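Local coordinates for uncharacterized protein (Bacteroides ovatus CL02T12C04, PDB 6PTM) that probably hydrolyses carrageenan from its chain ends, as an exo-acting carrageenase of glycoside hydrolase family 42, at residues A[291-296]-A[392-397]; A[226-231]-A[287-292]. All coordinates share one frame; numbering follows the deposited sequence.

Interaction 1 of 2, residues A[291-296]-A[392-397]; sequences CNEPHW and HIKIMP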
loop_
_atom_site.group_PDB
_atom_site.type_symbol
_atom_site.label_atom_id
_atom_site.label_comp_id
_atom_site.label_asym_id
_atom_site.label_seq_id
_atom_site.Cartn_x
_atom_site.Cartn_y
_atom_site.Cartn_z
ATOM N N CYS A 291 -4.761 -13.499 -4.466
ATOM C CA CYS A 291 -4.041 -14.211 -3.393
ATOM C C CYS A 291 -3.669 -13.231 -2.272
ATOM O O CYS A 291 -3.228 -12.093 -2.574
ATOM C CB CYS A 291 -2.766 -14.867 -3.927
ATOM S SG CYS A 291 -2.028 -16.065 -2.781
ATOM N N ASN A 292 -3.776 -13.721 -1.040
ATOM C CA ASN A 292 -3.266 -13.130 0.224
ATOM C C ASN A 292 -1.732 -13.291 0.336
ATOM O O ASN A 292 -1.284 -14.427 0.543
ATOM C CB ASN A 292 -3.947 -13.867 1.380
ATOM C CG ASN A 292 -3.649 -13.262 2.729
ATOM O OD1 ASN A 292 -4.427 -12.459 3.285
ATOM N ND2 ASN A 292 -2.520 -13.655 3.257
ATOM N N GLU A 293 -0.972 -12.194 0.328
ATOM C CA GLU A 293 0.491 -12.138 0.627
ATOM C C GLU A 293 1.194 -13.301 -0.058
ATOM O O GLU A 293 1.843 -14.128 0.592
ATOM C CB GLU A 293 0.780 -12.177 2.128
ATOM C CG GLU A 293 0.245 -10.950 2.862
ATOM C CD GLU A 293 0.880 -10.725 4.230
ATOM O OE1 GLU A 293 1.379 -11.719 4.808
ATOM O OE2 GLU A 293 0.867 -9.578 4.698
ATOM N N PRO A 294 1.023 -13.447 -1.384
ATOM C CA PRO A 294 1.757 -14.473 -2.128
ATOM C C PRO A 294 3.275 -14.235 -2.090
ATOM O O PRO A 294 3.735 -13.068 -2.030
ATOM C CB PRO A 294 1.214 -14.305 -3.557
ATOM C CG PRO A 294 0.920 -12.840 -3.610
ATOM C CD PRO A 294 0.228 -12.582 -2.279
ATOM N N HIS A 295 4.019 -15.346 -2.069
ATOM C CA HIS A 295 5.484 -15.381 -2.243
ATOM C C HIS A 295 5.907 -16.840 -2.357
ATOM O O HIS A 295 5.220 -17.731 -1.753
ATOM C CB HIS A 295 6.230 -14.581 -1.157
ATOM C CG HIS A 295 5.662 -14.668 0.231
ATOM N ND1 HIS A 295 6.015 -15.662 1.105
ATOM C CD2 HIS A 295 4.833 -13.841 0.922
ATOM C CE1 HIS A 295 5.385 -15.491 2.254
ATOM N NE2 HIS A 295 4.672 -14.363 2.187
ATOM N N TRP A 296 6.938 -17.039 -3.173
ATOM C CA TRP A 296 7.548 -18.341 -3.522
ATOM C C TRP A 296 9.040 -18.267 -3.234
ATOM O O TRP A 296 9.854 -18.519 -4.160
ATOM C CB TRP A 296 7.235 -18.684 -4.979
ATOM C CG TRP A 296 5.805 -19.091 -5.187
ATOM C CD1 TRP A 296 5.331 -20.366 -5.236
ATOM C CD2 TRP A 296 4.655 -18.238 -5.338
ATOM N NE1 TRP A 296 3.982 -20.373 -5.435
ATOM C CE2 TRP A 296 3.540 -19.087 -5.533
ATOM C CE3 TRP A 296 4.471 -16.857 -5.407
ATOM C CZ2 TRP A 296 2.254 -18.602 -5.727
ATOM C CZ3 TRP A 296 3.199 -16.371 -5.606
ATOM C CH2 TRP A 296 2.104 -17.232 -5.755
ATOM N N HIS A 392 -6.856 -7.824 -8.551
ATOM C CA HIS A 392 -5.687 -7.345 -7.808
ATOM C C HIS A 392 -5.177 -8.464 -6.930
ATOM O O HIS A 392 -5.841 -9.499 -6.783
ATOM C CB HIS A 392 -6.049 -6.077 -7.006
ATOM C CG HIS A 392 -7.278 -6.218 -6.185
ATOM N ND1 HIS A 392 -7.233 -6.478 -4.826
ATOM C CD2 HIS A 392 -8.578 -6.092 -6.517
ATOM C CE1 HIS A 392 -8.462 -6.529 -4.360
ATOM N NE2 HIS A 392 -9.324 -6.280 -5.389
ATOM N N ILE A 393 -4.040 -8.191 -6.317
ATOM C CA ILE A 393 -3.289 -9.153 -5.484
ATOM C C ILE A 393 -2.893 -8.437 -4.187
ATOM O O ILE A 393 -2.437 -7.262 -4.258
ATOM C CB ILE A 393 -2.088 -9.667 -6.301
ATOM C CG1 ILE A 393 -2.521 -10.239 -7.656
ATOM C CG2 ILE A 393 -1.258 -10.665 -5.515
ATOM C CD1 ILE A 393 -1.363 -10.310 -8.669
ATOM N N LYS A 394 -3.035 -9.111 -3.042
ATOM C CA LYS A 394 -2.619 -8.511 -1.745
ATOM C C LYS A 394 -1.093 -8.649 -1.621
ATOM O O LYS A 394 -0.586 -9.501 -0.859
ATOM C CB LYS A 394 -3.382 -9.127 -0.584
ATOM C CG LYS A 394 -3.017 -8.515 0.765
ATOM C CD LYS A 394 -3.553 -9.260 1.931
ATOM C CE LYS A 394 -5.077 -9.261 1.971
ATOM N NZ LYS A 394 -5.594 -9.906 3.209
ATOM N N ILE A 395 -0.383 -7.846 -2.403
ATOM C CA ILE A 395 1.100 -7.904 -2.491
ATOM C C ILE A 395 1.682 -7.193 -1.274
ATOM O O ILE A 395 1.232 -6.081 -0.974
ATOM C CB ILE A 395 1.604 -7.258 -3.786
ATOM C CG1 ILE A 395 1.144 -8.039 -5.019
ATOM C CG2 ILE A 395 3.107 -7.102 -3.725
ATOM C CD1 ILE A 395 1.271 -7.222 -6.282
ATOM N N MET A 396 2.683 -7.799 -0.639
ATOM C CA MET A 396 3.438 -7.128 0.446
ATOM C C MET A 396 4.398 -6.144 -0.209
ATOM O O MET A 396 5.333 -6.571 -0.852
ATOM C CB MET A 396 4.227 -8.155 1.255
ATOM C CG MET A 396 3.341 -9.099 2.034
ATOM S SD MET A 396 4.217 -10.625 2.411
ATOM C CE MET A 396 5.749 -10.017 3.151
ATOM N N PRO A 397 4.256 -4.814 -0.080
ATOM C CA PRO A 397 5.132 -3.905 -0.819
ATOM C C PRO A 397 6.624 -4.052 -0.511
ATOM O O PRO A 397 7.399 -3.678 -1.346
ATOM C CB PRO A 397 4.659 -2.528 -0.376
ATOM C CG PRO A 397 3.209 -2.755 -0.043
ATOM C CD PRO A 397 3.188 -4.110 0.631
HETATM O O HOH W 1 3.177 -10.716 -1.028
#
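At the C-terminal ends of two adjacent parallel strands of the (beta/alpha)8 barrel, Asn292 on strand 288-292 pairs with Lys394 on strand 391-394. Asn292 and Glu293 match the Asn-Glu pair at the end of strand 4 in clan GH-A hydrolases, where the glutamate is usually the acid/base; Glu293 may do the same. Lys394 N gives a backbone hydrogen bond to Cys291 O at 3.0 Å. Beyond it, Glu293 N makes a weak one to Lys394 O.

The side chains of Asn292 and Lys394 run alongside each other. The lysine is extended as far as CD, then bends at chi3 (-64°), which turns NZ to Asn292 OD1 at 2.8 Å. NZ lies tilted 31° from the carbonyl plane. The same ammonium makes a salt bridge to Glu470 on strand 466-471.

Where the strands end, Met396 crosses Glu293 at about a right angle, with Met396 CG 3.7 Å from Glu293 OE2. Met396 SD lies obliquely to the His295 ring, 3.6 Å from His295 CD2. Beside the strand pairing, Pro294 CG packs on Ile393 CG2 at 3.6 Å. A water bridges Pro294 O and Met396 N.

The buried ammonium is met by an amide oxygen and a carboxylate, which probably offset its charge. The bond to OD1 should limit rotation of the Asn292 amide, and the ammonium is likely to polarise its carbonyl.

Interaction 2 of 2, residues A[226-231]-A[287-292]; sequences FVFLNH and GYMLCN. With EDO (1,2-ethanediol), chain B.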
loop_
_atom_site.group_PDB
_atom_site.type_symbol
_atom_site.label_atom_id
_atom_site.label_comp_id
_atom_site.label_asym_id
_atom_site.label_seq_id
_atom_site.Cartn_x
_atom_site.Cartn_y
_atom_site.Cartn_z
ATOM N N PHE A 226 -15.356 -6.954 -2.562
ATOM C CA PHE A 226 -14.374 -7.739 -3.338
ATOM C C PHE A 226 -14.506 -9.232 -3.017
ATOM O O PHE A 226 -15.066 -9.654 -1.971
ATOM C CB PHE A 226 -12.977 -7.175 -3.119
ATOM C CG PHE A 226 -12.299 -7.589 -1.846
ATOM C CD1 PHE A 226 -12.604 -6.967 -0.650
ATOM C CD2 PHE A 226 -11.306 -8.544 -1.849
ATOM C CE1 PHE A 226 -11.966 -7.315 0.525
ATOM C CE2 PHE A 226 -10.634 -8.862 -0.677
ATOM C CZ PHE A 226 -10.957 -8.238 0.506
ATOM N N VAL A 227 -14.035 -10.036 -3.969
ATOM C CA VAL A 227 -14.003 -11.524 -3.859
ATOM C C VAL A 227 -12.595 -11.938 -3.427
ATOM O O VAL A 227 -11.605 -11.491 -4.029
ATOM C CB VAL A 227 -14.413 -12.189 -5.178
ATOM C CG1 VAL A 227 -14.411 -13.703 -5.066
ATOM C CG2 VAL A 227 -15.766 -11.680 -5.646
ATOM N N PHE A 228 -12.519 -12.745 -2.386
ATOM C CA PHE A 228 -11.241 -13.198 -1.774
ATOM C C PHE A 228 -10.997 -14.635 -2.221
ATOM O O PHE A 228 -11.780 -15.514 -1.804
ATOM C CB PHE A 228 -11.363 -13.076 -0.263
ATOM C CG PHE A 228 -10.093 -13.292 0.516
ATOM C CD1 PHE A 228 -9.524 -14.547 0.631
ATOM C CD2 PHE A 228 -9.508 -12.247 1.208
ATOM C CE1 PHE A 228 -8.356 -14.724 1.360
ATOM C CE2 PHE A 228 -8.373 -12.446 1.985
ATOM C CZ PHE A 228 -7.808 -13.682 2.061
ATOM N N LEU A 229 -9.960 -14.885 -3.027
ATOM C CA LEU A 229 -9.554 -16.268 -3.381
ATOM C C LEU A 229 -8.518 -16.754 -2.378
ATOM O O LEU A 229 -7.409 -16.160 -2.329
ATOM C CB LEU A 229 -8.980 -16.313 -4.791
ATOM C CG LEU A 229 -10.010 -16.426 -5.903
ATOM C CD1 LEU A 229 -10.734 -15.109 -6.063
ATOM C CD2 LEU A 229 -9.343 -16.867 -7.225
ATOM N N ASN A 230 -8.876 -17.793 -1.625
ATOM C CA ASN A 230 -7.993 -18.510 -0.676
ATOM C C ASN A 230 -7.197 -19.573 -1.420
ATOM O O ASN A 230 -7.785 -20.233 -2.305
ATOM C CB ASN A 230 -8.772 -19.198 0.436
ATOM C CG ASN A 230 -7.920 -20.227 1.149
ATOM O OD1 ASN A 230 -7.806 -21.369 0.671
ATOM N ND2 ASN A 230 -7.322 -19.805 2.264
ATOM N N HIS A 231 -5.913 -19.714 -1.079
ATOM C CA HIS A 231 -4.996 -20.700 -1.711
ATOM C C HIS A 231 -4.273 -21.568 -0.673
ATOM O O HIS A 231 -3.414 -22.353 -1.104
ATOM C CB HIS A 231 -4.024 -19.981 -2.663
ATOM C CG HIS A 231 -4.697 -19.361 -3.841
ATOM N ND1 HIS A 231 -5.148 -20.110 -4.896
ATOM C CD2 HIS A 231 -5.020 -18.074 -4.118
ATOM C CE1 HIS A 231 -5.714 -19.303 -5.789
ATOM N NE2 HIS A 231 -5.641 -18.042 -5.338
ATOM N N GLY A 287 -13.344 -5.655 -6.951
ATOM C CA GLY A 287 -12.549 -6.599 -7.727
ATOM C C GLY A 287 -12.405 -7.950 -7.062
ATOM O O GLY A 287 -13.110 -8.249 -6.035
ATOM N N TYR A 288 -11.581 -8.768 -7.714
ATOM C CA TYR A 288 -11.238 -10.151 -7.336
ATOM C C TYR A 288 -9.787 -10.170 -6.853
ATOM O O TYR A 288 -8.832 -9.867 -7.616
ATOM C CB TYR A 288 -11.443 -11.092 -8.525
ATOM C CG TYR A 288 -12.854 -11.198 -9.034
ATOM C CD1 TYR A 288 -13.396 -10.198 -9.839
ATOM C CD2 TYR A 288 -13.617 -12.332 -8.800
ATOM C CE1 TYR A 288 -14.682 -10.297 -10.342
ATOM C CE2 TYR A 288 -14.908 -12.449 -9.301
ATOM C CZ TYR A 288 -15.438 -11.427 -10.074
ATOM O OH TYR A 288 -16.684 -11.509 -10.614
ATOM N N MET A 289 -9.626 -10.517 -5.583
ATOM C CA MET A 289 -8.313 -10.519 -4.896
ATOM C C MET A 289 -7.695 -11.905 -5.069
ATOM O O MET A 289 -8.252 -12.871 -4.507
ATOM C CB MET A 289 -8.552 -10.180 -3.426
ATOM C CG MET A 289 -7.363 -9.565 -2.733
ATOM S SD MET A 289 -6.121 -10.768 -2.352
ATOM C CE MET A 289 -6.977 -11.972 -1.334
ATOM N N LEU A 290 -6.644 -12.030 -5.878
ATOM C CA LEU A 290 -6.259 -13.347 -6.438
ATOM C C LEU A 290 -5.420 -14.145 -5.433
ATOM O O LEU A 290 -5.419 -15.367 -5.565
ATOM C CB LEU A 290 -5.507 -13.201 -7.764
ATOM C CG LEU A 290 -6.284 -12.525 -8.888
ATOM C CD1 LEU A 290 -5.431 -12.406 -10.141
ATOM C CD2 LEU A 290 -7.590 -13.244 -9.180
ATOM N N CYS A 291 -4.761 -13.499 -4.466
ATOM C CA CYS A 291 -4.041 -14.211 -3.393
ATOM C C CYS A 291 -3.669 -13.231 -2.272
ATOM O O CYS A 291 -3.228 -12.093 -2.574
ATOM C CB CYS A 291 -2.766 -14.867 -3.927
ATOM S SG CYS A 291 -2.028 -16.065 -2.781
ATOM N N ASN A 292 -3.776 -13.721 -1.040
ATOM C CA ASN A 292 -3.266 -13.130 0.224
ATOM C C ASN A 292 -1.732 -13.291 0.336
ATOM O O ASN A 292 -1.284 -14.427 0.543
ATOM C CB ASN A 292 -3.947 -13.867 1.380
ATOM C CG ASN A 292 -3.649 -13.262 2.729
ATOM O OD1 ASN A 292 -4.427 -12.459 3.285
ATOM N ND2 ASN A 292 -2.520 -13.655 3.257
HETATM C C1 EDO B . -6.862 -16.591 4.288
HETATM O O1 EDO B . -7.809 -17.344 3.541
HETATM C C2 EDO B . -5.578 -16.559 3.540
HETATM O O2 EDO B . -4.979 -17.842 3.328
HETATM O O HOH W 2 -5.294 -16.188 -0.607
#
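In Phe228, chi1 of -171° swings the ring away from the backbone N and brings it beside Met289. Two bends in the methionine, at chi2 (-76°) and chi3 (-58°), then lay its terminal methyl on that ring. Met289 CE sits over the centre of one face, 3.6 Å from the centroid of the Phe228 ring, in a CH-pi contact. Met289 SD is farther off above the same ring, a longer Met-aromatic contact. At the ring edge, Phe228 CZ is 3.8 Å from Asn292 OD1, whose stronger partner is Lys394. An alanine in place of Phe228 takes away the ring under the Met289 methyl, which would probably be set free to turn.

These side chains share one face of the sheet with Phe226, whose ring edge meets Met289 CB. The backbones beneath are neighbouring parallel strands of the (beta/alpha)8 barrel, 225-230 and 288-292. Their hydrogen bonds alternate: Val227 N to Gly287 O at 2.9 Å, Met289 N to Val227 O at 2.7 Å, and Leu229 N to Met289 O at 3.0 Å.

On the other face Val227 CB packs on Tyr288 CD2, with helix 261-278 against both residues. Tyr288 OH reaches on to Asp386. At the C-terminal end His231 NE2 makes a weak hydrogen bond to Leu290 O at 2.7 Å, while its ND1 is held by Tyr256. A water takes the Asn292 N-H and donates to Leu229 O, linking the strands where direct pairing has stopped. Nearby, a 1,2-ethanediol, probably from crystallisation, accepts a hydrogen bond through O1 from Asn230 ND2 at 2.8 Å.

In the fold
Both contacts are buried and use strand 288-292, which lies between 225-230 and 391-394 in one parallel sheet. Interaction 2 joins it to 225-230 over a longer run of strand. Interaction 1 joins it to 391-394 at the C-terminal end and follows the chain into the loops. Backbone bonds continue across: His392 O probably accepts from Leu290 N, so strand 288-292 is hydrogen-bonded on both sides. Chemistry shifts with position. Interaction 2 is mainly aromatic and aliphatic packing, polar near its end. Interaction 1 is richer in charged and polar groups, as suits the barrel end where clan GH-A active sites lie. Asn292 belongs to both.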